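Local atomic coordinates of putative S41 protease (PDB entry 3K50), a protein that is of unknown function but probably cleaves peptide bonds as a serine protease of the S41 type. Residues 94-99 / 193-198; 230-235 / 387-392; 214-219 / 247-252; 308-313 / 362-367. All blocks are in the same frame, centred on the assembly; numbering follows the deposited sequence.

Contact 1. Residues 94-99 / 193-198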
loop_
_atom_site.group_PDB
_atom_site.type_symbol
_atom_site.label_atom_id
_atom_site.label_comp_id
_atom_site.label_asym_id
_atom_site.label_seq_id
_atom_site.Cartn_x
_atom_site.Cartn_y
_atom_site.Cartn_z
ATOM N N ILE A 94 7.405 7.441 14.299
ATOM C CA ILE A 94 6.076 6.989 13.844
ATOM C C ILE A 94 5.812 7.424 12.405
ATOM O O ILE A 94 5.923 8.608 12.096
ATOM C CB ILE A 94 4.963 7.466 14.817
ATOM C CG1 ILE A 94 5.184 6.795 16.179
ATOM C CG2 ILE A 94 3.581 7.129 14.240
ATOM C CD1 ILE A 94 4.275 7.299 17.324
ATOM N N SER A 95 5.426 6.473 11.543
ATOM C CA SER A 95 5.169 6.706 10.157
ATOM C C SER A 95 3.670 6.697 9.771
ATOM O O SER A 95 3.339 7.177 8.731
ATOM C CB SER A 95 5.837 5.591 9.329
ATOM O OG SER A 95 5.326 4.294 9.736
ATOM N N TYR A 96 2.799 6.122 10.588
ATOM C CA TYR A 96 1.385 5.945 10.252
ATOM C C TYR A 96 0.650 5.635 11.559
ATOM O O TYR A 96 1.178 4.858 12.415
ATOM C CB TYR A 96 1.251 4.778 9.280
ATOM C CG TYR A 96 -0.108 4.605 8.653
ATOM C CD1 TYR A 96 -1.026 3.820 9.232
ATOM C CD2 TYR A 96 -0.415 5.155 7.404
ATOM C CE1 TYR A 96 -2.266 3.617 8.662
ATOM C CE2 TYR A 96 -1.620 4.942 6.822
ATOM C CZ TYR A 96 -2.550 4.168 7.464
ATOM O OH TYR A 96 -3.795 3.941 6.926
ATOM N N VAL A 97 -0.505 6.274 11.769
ATOM C CA VAL A 97 -1.353 6.005 12.942
ATOM C C VAL A 97 -2.739 5.635 12.426
ATOM O O VAL A 97 -3.351 6.399 11.646
ATOM C CB VAL A 97 -1.430 7.246 13.852
ATOM C CG1 VAL A 97 -2.459 7.068 15.011
ATOM C CG2 VAL A 97 -0.053 7.534 14.406
ATOM N N VAL A 98 -3.255 4.495 12.872
ATOM C CA VAL A 98 -4.556 4.025 12.498
ATOM C C VAL A 98 -5.616 4.822 13.264
ATOM O O VAL A 98 -5.511 4.942 14.492
ATOM C CB VAL A 98 -4.718 2.518 12.830
ATOM C CG1 VAL A 98 -6.149 2.074 12.719
ATOM C CG2 VAL A 98 -3.792 1.642 11.926
ATOM N N PRO A 99 -6.594 5.398 12.542
ATOM C CA PRO A 99 -7.695 6.155 13.140
ATOM C C PRO A 99 -8.463 5.304 14.149
ATOM O O PRO A 99 -8.761 4.152 13.902
ATOM C CB PRO A 99 -8.576 6.519 11.954
ATOM C CG PRO A 99 -7.747 6.372 10.747
ATOM C CD PRO A 99 -6.655 5.382 11.065
HETATM N N MSE A 193 -4.506 10.465 0.577
HETATM C CA MSE A 193 -3.697 9.371 1.111
HETATM C C MSE A 193 -4.617 8.119 1.136
HETATM O O MSE A 193 -5.442 7.982 2.025
HETATM C CB MSE A 193 -3.136 9.739 2.478
HETATM C CG MSE A 193 -1.964 8.940 2.891
HETATM SE SE MSE A 193 -2.097 6.980 3.013
HETATM C CE MSE A 193 -0.184 6.680 3.341
ATOM N N TYR A 194 -4.479 7.264 0.104
ATOM C CA TYR A 194 -5.323 6.079 -0.122
ATOM C C TYR A 194 -4.446 4.874 0.092
ATOM O O TYR A 194 -3.534 4.625 -0.696
ATOM C CB TYR A 194 -5.868 6.074 -1.550
ATOM C CG TYR A 194 -6.814 4.917 -1.885
ATOM C CD1 TYR A 194 -8.046 4.840 -1.320
ATOM C CD2 TYR A 194 -6.485 3.976 -2.852
ATOM C CE1 TYR A 194 -8.962 3.788 -1.666
ATOM C CE2 TYR A 194 -7.363 2.936 -3.213
ATOM C CZ TYR A 194 -8.592 2.856 -2.629
ATOM O OH TYR A 194 -9.460 1.853 -2.983
ATOM N N ASN A 195 -4.716 4.107 1.138
ATOM C CA ASN A 195 -3.701 3.119 1.578
ATOM C C ASN A 195 -3.904 1.662 1.218
ATOM O O ASN A 195 -3.022 0.876 1.455
ATOM C CB ASN A 195 -3.502 3.249 3.108
ATOM C CG ASN A 195 -2.081 2.895 3.555
ATOM O OD1 ASN A 195 -1.124 3.303 2.932
ATOM N ND2 ASN A 195 -1.963 2.101 4.599
ATOM N N GLU A 196 -5.045 1.314 0.632
ATOM C CA GLU A 196 -5.329 -0.060 0.320
ATOM C C GLU A 196 -6.475 -0.120 -0.661
ATOM O O GLU A 196 -7.461 0.579 -0.494
ATOM C CB GLU A 196 -5.712 -0.829 1.604
ATOM C CG GLU A 196 -5.773 -2.260 1.403
ATOM C CD GLU A 196 -6.287 -3.036 2.608
ATOM O OE1 GLU A 196 -6.767 -2.437 3.592
ATOM O OE2 GLU A 196 -6.216 -4.277 2.533
ATOM N N PHE A 197 -6.313 -0.919 -1.722
ATOM C CA PHE A 197 -7.390 -1.116 -2.688
ATOM C C PHE A 197 -8.338 -2.190 -2.129
ATOM O O PHE A 197 -8.277 -3.377 -2.496
ATOM C CB PHE A 197 -6.819 -1.499 -4.068
ATOM C CG PHE A 197 -6.067 -0.365 -4.739
ATOM C CD1 PHE A 197 -4.803 -0.051 -4.357
ATOM C CD2 PHE A 197 -6.650 0.374 -5.749
ATOM C CE1 PHE A 197 -4.126 1.007 -4.946
ATOM C CE2 PHE A 197 -5.983 1.428 -6.341
ATOM C CZ PHE A 197 -4.718 1.750 -5.925
ATOM N N LYS A 198 -9.257 -1.752 -1.293
ATOM C CA LYS A 198 -10.196 -2.638 -0.628
ATOM C C LYS A 198 -11.571 -1.970 -0.659
ATOM O O LYS A 198 -11.689 -0.821 -0.287
ATOM C CB LYS A 198 -9.693 -2.871 0.803
ATOM C CG LYS A 198 -10.362 -4.061 1.488
ATOM C CD LYS A 198 -9.803 -4.260 2.853
ATOM C CE LYS A 198 -10.473 -5.378 3.593
ATOM N NZ LYS A 198 -9.852 -5.459 4.943
#
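Tyr96 reaches from the end of a strand in the PDZ-like domain to Met193 and Asn195 of the S41 peptidase domain, and this one side chain makes the whole contact. Its CB leaves strand 90-97 toward the other segment, and with CG anti to the backbone N (chi1 -170°) the ring is carried outward to span a gap in which the nearest CA atoms, of Tyr96 and Asn195, are 10.4 Å apart. Near the far end of the ring, CE2 meets CE of Met193, a selenomethionine, at 4.1 Å; the methyl lies at the ring edge, near its plane. CE2 and CZ also touch the Asn195 amide, each 3.6 Å from ND2 of that residue, with ring and amide planes 24° apart. At the tip, OH hydrogen-bonds Asp173 OD2 and lies 3.5 Å from Asn195 ND2. Tyrosine suits the place because it is long enough to cross, has a rim that can meet a methyl and an amide, and is polar at the end that meets the carboxylate. The ring also stacks with His177 of strand 176-184. Tyr96 therefore stands between the antiparallel sheet containing strands 76-82 and 90-97 and the mixed sheet whose strand 187-194 delivers Met193, while Asn195, just past that strand, packs against Tyr233.

Contact 2. Residues 230-235 / 387-392; sequences DLRYNT and ETLLNA
Glu387 OE2 is gripped from opposite faces of its carboxylate, by Arg232 NH1 at 2.9 Å and by the backbone N of Leu389 at 3.0 Å. OE1 repeats the pattern, with Arg232 NH2 on one face and Leu390 N on the other. Glu387 is thus both the N-cap of helix 388-398 and a member of a buried salt-bridge network with Arg232 and Asp230. The bend at chi2 (-85°) folds its carboxylate back over the first turn of the helix, where it accepts from the amides of Leu389 and Leu390, which have no earlier helical carbonyl to bond. Glutamate suits this site because it carries two oxygens, each able to serve a helix N-H and an arginine N-H together; the helix dipole and the guanidinium would probably both stabilise its negative charge.

Arg232 holds Glu387 end-on, through NH1 and NH2, and Asp230 side-on. NE gives Asp230 OD1 a nearly straight bond of 2.9 Å, taken by the syn lone pair, and NH2 reaches Asp230 OD2 at 2.8 Å. Two carboxylates fixed at different edges leave the guanidinium little freedom to rotate. Its plane stands 60° from that of Glu387, whose oxygens are therefore met from above their own plane. Glu372 forms a further salt bridge to NH1, and Tyr191 OH hydrogen-bonds Asp230 OD2. The network ties the type I turn of residues 231-234, which follows strand 226-230 of the S41 domain, to the C-terminal helix. Over one face of the guanidinium lies the methyl Leu389 CD1, 3.6 Å from Arg232 NH1.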
loop_
_atom_site.group_PDB
_atom_site.type_symbol
_atom_site.label_atom_id
_atom_site.label_comp_id
_atom_site.label_asym_id
_atom_site.label_seq_id
_atom_site.Cartn_x
_atom_site.Cartn_y
_atom_site.Cartn_z
ATOM N N ASP A 230 -1.408 9.885 -2.830
ATOM C CA ASP A 230 -0.358 9.361 -1.975
ATOM C C ASP A 230 -0.564 7.845 -1.778
ATOM O O ASP A 230 -1.422 7.407 -1.024
ATOM C CB ASP A 230 -0.375 10.184 -0.656
ATOM C CG ASP A 230 0.804 9.921 0.232
ATOM O OD1 ASP A 230 1.521 8.926 0.022
ATOM O OD2 ASP A 230 1.045 10.745 1.153
ATOM N N LEU A 231 0.200 7.045 -2.536
ATOM C CA LEU A 231 0.168 5.590 -2.476
ATOM C C LEU A 231 1.449 5.042 -1.823
ATOM O O LEU A 231 1.837 3.889 -1.978
ATOM C CB LEU A 231 0.076 5.065 -3.899
ATOM C CG LEU A 231 -1.118 5.476 -4.738
ATOM C CD1 LEU A 231 -1.085 4.818 -6.184
ATOM C CD2 LEU A 231 -2.437 5.165 -3.999
ATOM N N ARG A 232 2.124 5.858 -1.053
ATOM C CA ARG A 232 3.435 5.442 -0.584
ATOM C C ARG A 232 3.551 4.133 0.190
ATOM O O ARG A 232 4.629 3.516 0.162
ATOM C CB ARG A 232 4.121 6.574 0.213
ATOM C CG ARG A 232 3.640 6.753 1.627
ATOM C CD ARG A 232 4.373 7.914 2.259
ATOM N NE ARG A 232 3.846 9.194 1.813
ATOM C CZ ARG A 232 4.368 10.393 2.089
ATOM N NH1 ARG A 232 5.528 10.514 2.740
ATOM N NH2 ARG A 232 3.744 11.489 1.638
ATOM N N TYR A 233 2.521 3.765 0.934
ATOM C CA TYR A 233 2.539 2.571 1.714
ATOM C C TYR A 233 1.459 1.630 1.241
ATOM O O TYR A 233 1.139 0.684 1.944
ATOM C CB TYR A 233 2.319 2.880 3.236
ATOM C CG TYR A 233 3.296 3.801 3.863
ATOM C CD1 TYR A 233 4.667 3.737 3.537
ATOM C CD2 TYR A 233 2.896 4.693 4.905
ATOM C CE1 TYR A 233 5.532 4.602 4.088
ATOM C CE2 TYR A 233 3.811 5.526 5.507
ATOM C CZ TYR A 233 5.120 5.474 5.088
ATOM O OH TYR A 233 6.035 6.346 5.643
ATOM N N ASN A 234 0.946 1.840 0.037
ATOM C CA ASN A 234 -0.146 1.022 -0.512
ATOM C C ASN A 234 0.348 -0.272 -1.204
ATOM O O ASN A 234 0.930 -0.247 -2.293
ATOM C CB ASN A 234 -0.970 1.877 -1.467
ATOM C CG ASN A 234 -2.290 1.226 -1.836
ATOM O OD1 ASN A 234 -2.337 0.017 -2.096
ATOM N ND2 ASN A 234 -3.364 2.037 -1.917
ATOM N N THR A 235 0.108 -1.416 -0.553
ATOM C CA THR A 235 0.638 -2.712 -1.004
ATOM C C THR A 235 -0.302 -3.414 -2.005
ATOM O O THR A 235 -0.062 -4.557 -2.420
ATOM C CB THR A 235 0.918 -3.641 0.199
ATOM O OG1 THR A 235 -0.316 -4.052 0.772
ATOM C CG2 THR A 235 1.800 -2.972 1.275
ATOM N N GLU A 387 5.308 18.566 4.367
ATOM C CA GLU A 387 5.697 17.172 4.401
ATOM C C GLU A 387 6.464 16.907 3.128
ATOM O O GLU A 387 6.010 17.308 2.058
ATOM C CB GLU A 387 4.507 16.231 4.524
ATOM C CG GLU A 387 4.936 14.737 4.589
ATOM C CD GLU A 387 5.149 14.103 3.216
ATOM O OE1 GLU A 387 4.315 14.374 2.346
ATOM O OE2 GLU A 387 6.116 13.308 3.027
ATOM N N THR A 388 7.610 16.233 3.260
ATOM C CA THR A 388 8.562 16.059 2.135
ATOM C C THR A 388 7.944 15.761 0.742
ATOM O O THR A 388 8.087 16.569 -0.169
ATOM C CB THR A 388 9.637 15.012 2.486
ATOM O OG1 THR A 388 10.174 15.321 3.786
ATOM C CG2 THR A 388 10.769 14.977 1.473
ATOM N N LEU A 389 7.263 14.614 0.586
ATOM C CA LEU A 389 6.839 14.210 -0.747
ATOM C C LEU A 389 5.710 15.094 -1.248
ATOM O O LEU A 389 5.700 15.443 -2.412
ATOM C CB LEU A 389 6.479 12.704 -0.831
ATOM C CG LEU A 389 7.473 11.685 -0.274
ATOM C CD1 LEU A 389 7.007 10.189 -0.532
ATOM C CD2 LEU A 389 8.847 11.935 -0.837
ATOM N N LEU A 390 4.796 15.524 -0.372
ATOM C CA LEU A 390 3.714 16.403 -0.850
ATOM C C LEU A 390 4.317 17.766 -1.214
ATOM O O LEU A 390 4.006 18.299 -2.212
ATOM C CB LEU A 390 2.596 16.547 0.181
ATOM C CG LEU A 390 1.561 17.683 -0.024
ATOM C CD1 LEU A 390 0.828 17.503 -1.358
ATOM C CD2 LEU A 390 0.598 17.733 1.112
ATOM N N ASN A 391 5.213 18.289 -0.393
ATOM C CA ASN A 391 5.865 19.551 -0.685
ATOM C C ASN A 391 6.561 19.507 -2.051
ATOM O O ASN A 391 6.550 20.480 -2.792
ATOM C CB ASN A 391 6.891 19.899 0.376
ATOM C CG ASN A 391 7.419 21.299 0.205
ATOM O OD1 ASN A 391 8.475 21.477 -0.347
ATOM N ND2 ASN A 391 6.623 22.291 0.568
ATOM N N ALA A 392 7.209 18.389 -2.355
ATOM C CA ALA A 392 7.906 18.231 -3.644
ATOM C C ALA A 392 6.935 18.377 -4.804
ATOM O O ALA A 392 7.233 19.081 -5.785
ATOM C CB ALA A 392 8.651 16.876 -3.721
#

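Contact 3. Residues 214-219 / 247-252; sequences RAFRDF and TMLAPA
Met248 and Leu249, in the last turn of helix 239-249, close around the ring of Phe216 on helix 207-221, an apolar helix-helix packing within the S41 peptidase domain. Met248, a selenomethionine, comes first. Its CB sits 3.6 Å from Phe216 CD2, and from there the chain crosses the aromatic side chain obliquely. The bend at chi3 (-60°) brings CE over the ring face, 4.2 Å from the centroid and 27° off the normal, a CH-pi contact. SE, 4.8 Å from the same centroid, approaches obliquely in a Met-aromatic contact and also touches Phe216 CB. A long, flexible, unbranched side chain suits this place, since it can follow the contour of a ring from CB to the terminal methyl. Next in sequence, Leu249 starts off to the side of the other helix, yet its branched end comes nearer and packs beside the ring rim. Ala250 then leaves helical geometry. Beyond the two segments, Phe227 of strand 226-230 meets both Phe216 and Leu249, so the aromatic ring lies where two helices pack on the central sheet. Phenylalanine fits such a buried corner because its face and its edge can each receive an apolar partner. At the edge, near the ring plane, Leu249 CD2 lies 3.8 Å from Phe216 CZ.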
loop_
_atom_site.group_PDB
_atom_site.type_symbol
_atom_site.label_atom_id
_atom_site.label_comp_id
_atom_site.label_asym_id
_atom_site.label_seq_id
_atom_site.Cartn_x
_atom_site.Cartn_y
_atom_site.Cartn_z
ATOM N N ARG A 214 -17.088 9.612 -1.897
ATOM C CA ARG A 214 -17.466 10.790 -1.132
ATOM C C ARG A 214 -16.372 11.838 -1.171
ATOM O O ARG A 214 -16.681 13.010 -1.247
ATOM C CB ARG A 214 -17.798 10.395 0.303
ATOM C CG ARG A 214 -18.359 11.550 1.151
ATOM C CD ARG A 214 -19.262 11.099 2.300
ATOM N NE ARG A 214 -18.713 9.979 3.065
ATOM C CZ ARG A 214 -19.031 8.682 2.920
ATOM N NH1 ARG A 214 -19.937 8.226 2.035
ATOM N NH2 ARG A 214 -18.421 7.810 3.695
ATOM N N ALA A 215 -15.120 11.394 -1.067
ATOM C CA ALA A 215 -13.947 12.227 -1.162
ATOM C C ALA A 215 -13.919 12.918 -2.553
ATOM O O ALA A 215 -13.699 14.133 -2.657
ATOM C CB ALA A 215 -12.664 11.337 -0.972
ATOM N N PHE A 216 -14.164 12.141 -3.617
ATOM C CA PHE A 216 -14.136 12.724 -4.975
ATOM C C PHE A 216 -15.295 13.753 -5.191
ATOM O O PHE A 216 -15.104 14.801 -5.807
ATOM C CB PHE A 216 -14.063 11.625 -6.027
ATOM C CG PHE A 216 -12.671 11.182 -6.332
ATOM C CD1 PHE A 216 -11.949 10.408 -5.435
ATOM C CD2 PHE A 216 -12.048 11.590 -7.478
ATOM C CE1 PHE A 216 -10.641 10.081 -5.696
ATOM C CE2 PHE A 216 -10.768 11.204 -7.785
ATOM C CZ PHE A 216 -10.052 10.456 -6.891
ATOM N N ARG A 217 -16.475 13.482 -4.645
ATOM C CA ARG A 217 -17.534 14.441 -4.687
ATOM C C ARG A 217 -17.076 15.767 -4.012
ATOM O O ARG A 217 -17.325 16.839 -4.544
ATOM C CB ARG A 217 -18.756 13.889 -3.961
ATOM C CG ARG A 217 -20.022 14.803 -4.040
ATOM C CD ARG A 217 -21.028 14.440 -2.935
ATOM N NE ARG A 217 -20.382 14.526 -1.623
ATOM C CZ ARG A 217 -20.969 14.317 -0.448
ATOM N NH1 ARG A 217 -22.266 14.032 -0.376
ATOM N NH2 ARG A 217 -20.239 14.429 0.665
ATOM N N ASP A 218 -16.425 15.675 -2.853
ATOM C CA ASP A 218 -15.909 16.843 -2.119
ATOM C C ASP A 218 -14.821 17.542 -2.943
ATOM O O ASP A 218 -14.788 18.773 -3.018
ATOM C CB ASP A 218 -15.364 16.442 -0.740
ATOM C CG ASP A 218 -16.464 16.017 0.255
ATOM O OD1 ASP A 218 -17.686 16.196 -0.046
ATOM O OD2 ASP A 218 -16.085 15.503 1.335
ATOM N N PHE A 219 -13.987 16.760 -3.628
ATOM C CA PHE A 219 -12.990 17.369 -4.496
ATOM C C PHE A 219 -13.623 18.176 -5.617
ATOM O O PHE A 219 -13.163 19.263 -5.891
ATOM C CB PHE A 219 -12.047 16.355 -5.096
ATOM C CG PHE A 219 -11.079 15.750 -4.100
ATOM C CD1 PHE A 219 -10.430 16.537 -3.150
ATOM C CD2 PHE A 219 -10.785 14.418 -4.154
ATOM C CE1 PHE A 219 -9.538 15.978 -2.270
ATOM C CE2 PHE A 219 -9.878 13.843 -3.256
ATOM C CZ PHE A 219 -9.280 14.617 -2.313
ATOM N N THR A 247 -11.175 5.835 -13.017
ATOM C CA THR A 247 -12.307 6.388 -13.727
ATOM C C THR A 247 -12.561 7.810 -13.206
ATOM O O THR A 247 -12.890 8.714 -13.959
ATOM C CB THR A 247 -13.528 5.406 -13.612
ATOM O OG1 THR A 247 -13.271 4.213 -14.411
ATOM C CG2 THR A 247 -14.880 6.071 -14.049
HETATM N N MSE A 248 -12.352 8.012 -11.909
HETATM C CA MSE A 248 -12.661 9.294 -11.302
HETATM C C MSE A 248 -11.541 10.348 -11.453
HETATM O O MSE A 248 -11.815 11.550 -11.344
HETATM C CB MSE A 248 -13.098 9.096 -9.846
HETATM C CG MSE A 248 -14.463 8.410 -9.665
HETATM SE SE MSE A 248 -15.307 8.445 -7.942
HETATM C CE MSE A 248 -13.963 7.566 -6.994
ATOM N N LEU A 249 -10.312 9.933 -11.743
ATOM C CA LEU A 249 -9.197 10.886 -11.935
ATOM C C LEU A 249 -9.066 11.327 -13.379
ATOM O O LEU A 249 -8.671 12.444 -13.639
ATOM C CB LEU A 249 -7.857 10.256 -11.519
ATOM C CG LEU A 249 -7.617 9.927 -10.060
ATOM C CD1 LEU A 249 -6.465 8.934 -9.794
ATOM C CD2 LEU A 249 -7.332 11.321 -9.343
ATOM N N ALA A 250 -9.502 10.479 -14.309
ATOM C CA ALA A 250 -9.167 10.651 -15.700
ATOM C C ALA A 250 -9.775 11.870 -16.387
ATOM O O ALA A 250 -10.802 12.410 -15.929
ATOM C CB ALA A 250 -9.577 9.417 -16.462
ATOM N N PRO A 251 -9.175 12.282 -17.508
ATOM C CA PRO A 251 -9.859 13.314 -18.279
ATOM C C PRO A 251 -11.216 12.781 -18.707
ATOM O O PRO A 251 -11.344 11.605 -19.135
ATOM C CB PRO A 251 -8.978 13.471 -19.525
ATOM C CG PRO A 251 -7.629 12.925 -19.144
ATOM C CD PRO A 251 -7.885 11.870 -18.124
ATOM N N ALA A 252 -12.205 13.644 -18.659
ATOM C CA ALA A 252 -13.587 13.341 -18.998
ATOM C C ALA A 252 -13.763 12.831 -20.443
ATOM O O ALA A 252 -14.618 11.994 -20.721
ATOM C CB ALA A 252 -14.431 14.613 -18.745
#

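Contact 4. Residues 308-313 / 362-367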
loop_
_atom_site.group_PDB
_atom_site.type_symbol
_atom_site.label_atom_id
_atom_site.label_comp_id
_atom_site.label_asym_id
_atom_site.label_seq_id
_atom_site.Cartn_x
_atom_site.Cartn_y
_atom_site.Cartn_z
ATOM N N VAL A 308 -2.474 1.276 -11.420
ATOM C CA VAL A 308 -3.020 2.587 -11.599
ATOM C C VAL A 308 -2.044 3.448 -12.343
ATOM O O VAL A 308 -2.402 4.186 -13.271
ATOM C CB VAL A 308 -3.361 3.257 -10.225
ATOM C CG1 VAL A 308 -3.676 4.732 -10.443
ATOM C CG2 VAL A 308 -4.489 2.489 -9.572
ATOM N N ILE A 309 -0.802 3.372 -11.959
ATOM C CA ILE A 309 0.236 4.115 -12.671
ATOM C C ILE A 309 0.355 3.654 -14.117
ATOM O O ILE A 309 0.357 4.464 -15.048
ATOM C CB ILE A 309 1.645 3.989 -11.992
ATOM C CG1 ILE A 309 1.609 4.595 -10.565
ATOM C CG2 ILE A 309 2.730 4.587 -12.890
ATOM C CD1 ILE A 309 2.853 4.183 -9.665
ATOM N N ASN A 310 0.483 2.362 -14.317
ATOM C CA ASN A 310 0.661 1.859 -15.677
ATOM C C ASN A 310 -0.483 2.205 -16.677
ATOM O O ASN A 310 -0.239 2.471 -17.856
ATOM C CB ASN A 310 0.818 0.318 -15.625
ATOM C CG ASN A 310 1.170 -0.259 -16.981
ATOM O OD1 ASN A 310 2.126 0.213 -17.608
ATOM N ND2 ASN A 310 0.377 -1.268 -17.464
ATOM N N CYS A 311 -1.719 2.039 -16.198
ATOM C CA CYS A 311 -2.953 2.227 -16.937
ATOM C C CYS A 311 -3.367 3.654 -17.137
ATOM O O CYS A 311 -3.981 3.975 -18.161
ATOM C CB CYS A 311 -4.063 1.451 -16.245
ATOM S SG CYS A 311 -3.671 -0.366 -16.411
ATOM N N LEU A 312 -3.059 4.526 -16.184
ATOM C CA LEU A 312 -3.247 5.955 -16.447
ATOM C C LEU A 312 -2.153 6.594 -17.348
ATOM O O LEU A 312 -2.449 7.580 -18.046
ATOM C CB LEU A 312 -3.334 6.751 -15.174
ATOM C CG LEU A 312 -4.534 6.450 -14.305
ATOM C CD1 LEU A 312 -4.387 7.314 -13.067
ATOM C CD2 LEU A 312 -5.837 6.720 -15.082
ATOM N N ASN A 313 -0.926 6.058 -17.331
ATOM C CA ASN A 313 0.213 6.576 -18.167
ATOM C C ASN A 313 -0.107 6.958 -19.604
ATOM O O ASN A 313 0.311 8.030 -20.050
ATOM C CB ASN A 313 1.440 5.606 -18.188
ATOM C CG ASN A 313 2.509 5.963 -17.136
ATOM O OD1 ASN A 313 2.610 7.124 -16.758
ATOM N ND2 ASN A 313 3.355 4.986 -16.722
ATOM N N THR A 362 10.771 -4.912 -11.939
ATOM C CA THR A 362 11.701 -4.216 -11.015
ATOM C C THR A 362 11.188 -2.871 -10.484
ATOM O O THR A 362 11.803 -2.285 -9.584
ATOM C CB THR A 362 13.213 -4.073 -11.533
ATOM O OG1 THR A 362 13.393 -2.882 -12.311
ATOM C CG2 THR A 362 13.674 -5.318 -12.306
ATOM N N GLY A 363 10.036 -2.413 -10.976
ATOM C CA GLY A 363 9.387 -1.225 -10.455
ATOM C C GLY A 363 9.413 0.006 -11.344
ATOM O O GLY A 363 10.181 0.082 -12.326
ATOM N N PHE A 364 8.522 0.940 -11.029
ATOM C CA PHE A 364 8.534 2.210 -11.735
ATOM C C PHE A 364 9.509 3.124 -11.020
ATOM O O PHE A 364 9.344 3.416 -9.837
ATOM C CB PHE A 364 7.169 2.891 -11.723
ATOM C CG PHE A 364 6.184 2.349 -12.745
ATOM C CD1 PHE A 364 6.335 2.639 -14.097
ATOM C CD2 PHE A 364 5.083 1.649 -12.351
ATOM C CE1 PHE A 364 5.407 2.211 -15.009
ATOM C CE2 PHE A 364 4.128 1.211 -13.278
ATOM C CZ PHE A 364 4.312 1.480 -14.604
ATOM N N LYS A 365 10.463 3.624 -11.773
ATOM C CA LYS A 365 11.414 4.584 -11.269
ATOM C C LYS A 365 10.738 5.939 -11.083
ATOM O O LYS A 365 9.970 6.378 -11.918
ATOM C CB LYS A 365 12.577 4.691 -12.251
ATOM C CG LYS A 365 13.733 5.484 -11.712
ATOM C CD LYS A 365 15.015 5.468 -12.600
ATOM C CE LYS A 365 15.095 6.630 -13.600
ATOM N NZ LYS A 365 16.510 6.894 -14.089
ATOM N N PRO A 366 11.015 6.623 -9.994
ATOM C CA PRO A 366 10.319 7.902 -9.904
ATOM C C PRO A 366 10.830 8.947 -10.913
ATOM O O PRO A 366 11.996 8.903 -11.333
ATOM C CB PRO A 366 10.637 8.378 -8.463
ATOM C CG PRO A 366 11.881 7.731 -8.065
ATOM C CD PRO A 366 11.873 6.359 -8.805
ATOM N N THR A 367 9.960 9.888 -11.262
ATOM C CA THR A 367 10.314 11.044 -12.069
ATOM C C THR A 367 11.261 11.903 -11.235
ATOM O O THR A 367 12.268 12.425 -11.731
ATOM C CB THR A 367 9.071 11.872 -12.499
ATOM O OG1 THR A 367 7.973 11.005 -12.857
ATOM C CG2 THR A 367 9.410 12.837 -13.681
#
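Helix 304-312 presents one side to an irregular loop within the S41 peptidase domain, the two backbones coming nearest at Ile309 and Phe364, whose CA atoms are 8.6 Å apart. Phe364 carries the contact: one aromatic ring from the loop set against successive residues of the helix, with Ile309 and Asn310 meeting its face and its edge. Its CB points toward the helix, and with CG anti to the carbonyl carbon (chi1 -80°) the ring lies across Ile309. Ile309 CG2 sits almost centrally over one face, 3.8 Å from the centroid and 13° off the normal, in a CH-pi contact. Isoleucine suits this position because its second branch at CB places a methyl close to the helix surface, where a ring can lie down on it. Asn310 approaches at the rim instead, with CB near the ring plane and 3.8 Å from Phe364 CZ. Its amide has another task, ND2 bonding to the carbonyl O of Lys357, so the asparagine offers its aliphatic carbon to the ring while tying the helix to the preceding part of the loop. Tyr360 stacks with Phe364, and Leu320 of strand 317-322 touches both Phe364 and Ile309. Before the ring, Gly363 combines a positive phi with an extended psi, a backbone shape in which any side chain would run into the carbonyl oxygen of Thr362, so glycine suits it. Asn313, one turn beyond Ile309, completes the contact obliquely, its ND2 3.9 Å from Phe364 CE1.

Overall arrangement
Contacts 1 and 2 lie side by side, their centres 11 Å apart, and are joined by a probable hydrogen bond from Asn234 ND2 to Tyr194 O (2.9 Å): the segment that receives the PDZ-like domain thus adjoins the loop tied to the C-terminal helix. Phe197, past the end of strand 187-194, packs through CE2 on Val308 CG2 (3.7 Å) and so links contact 1 to contact 4. Contact 4 in turn meets contact 3 through Leu249 CD1 and Leu312 CD1, 4.2 Å apart. Contacts 2 and 3 do not touch, with nearest atoms about 8 Å apart. Glycerol, probably from crystallisation, is bound at two places, by Ser95 OG beside contact 1 and by Thr362 OG1 and Gly363 O beside contact 4.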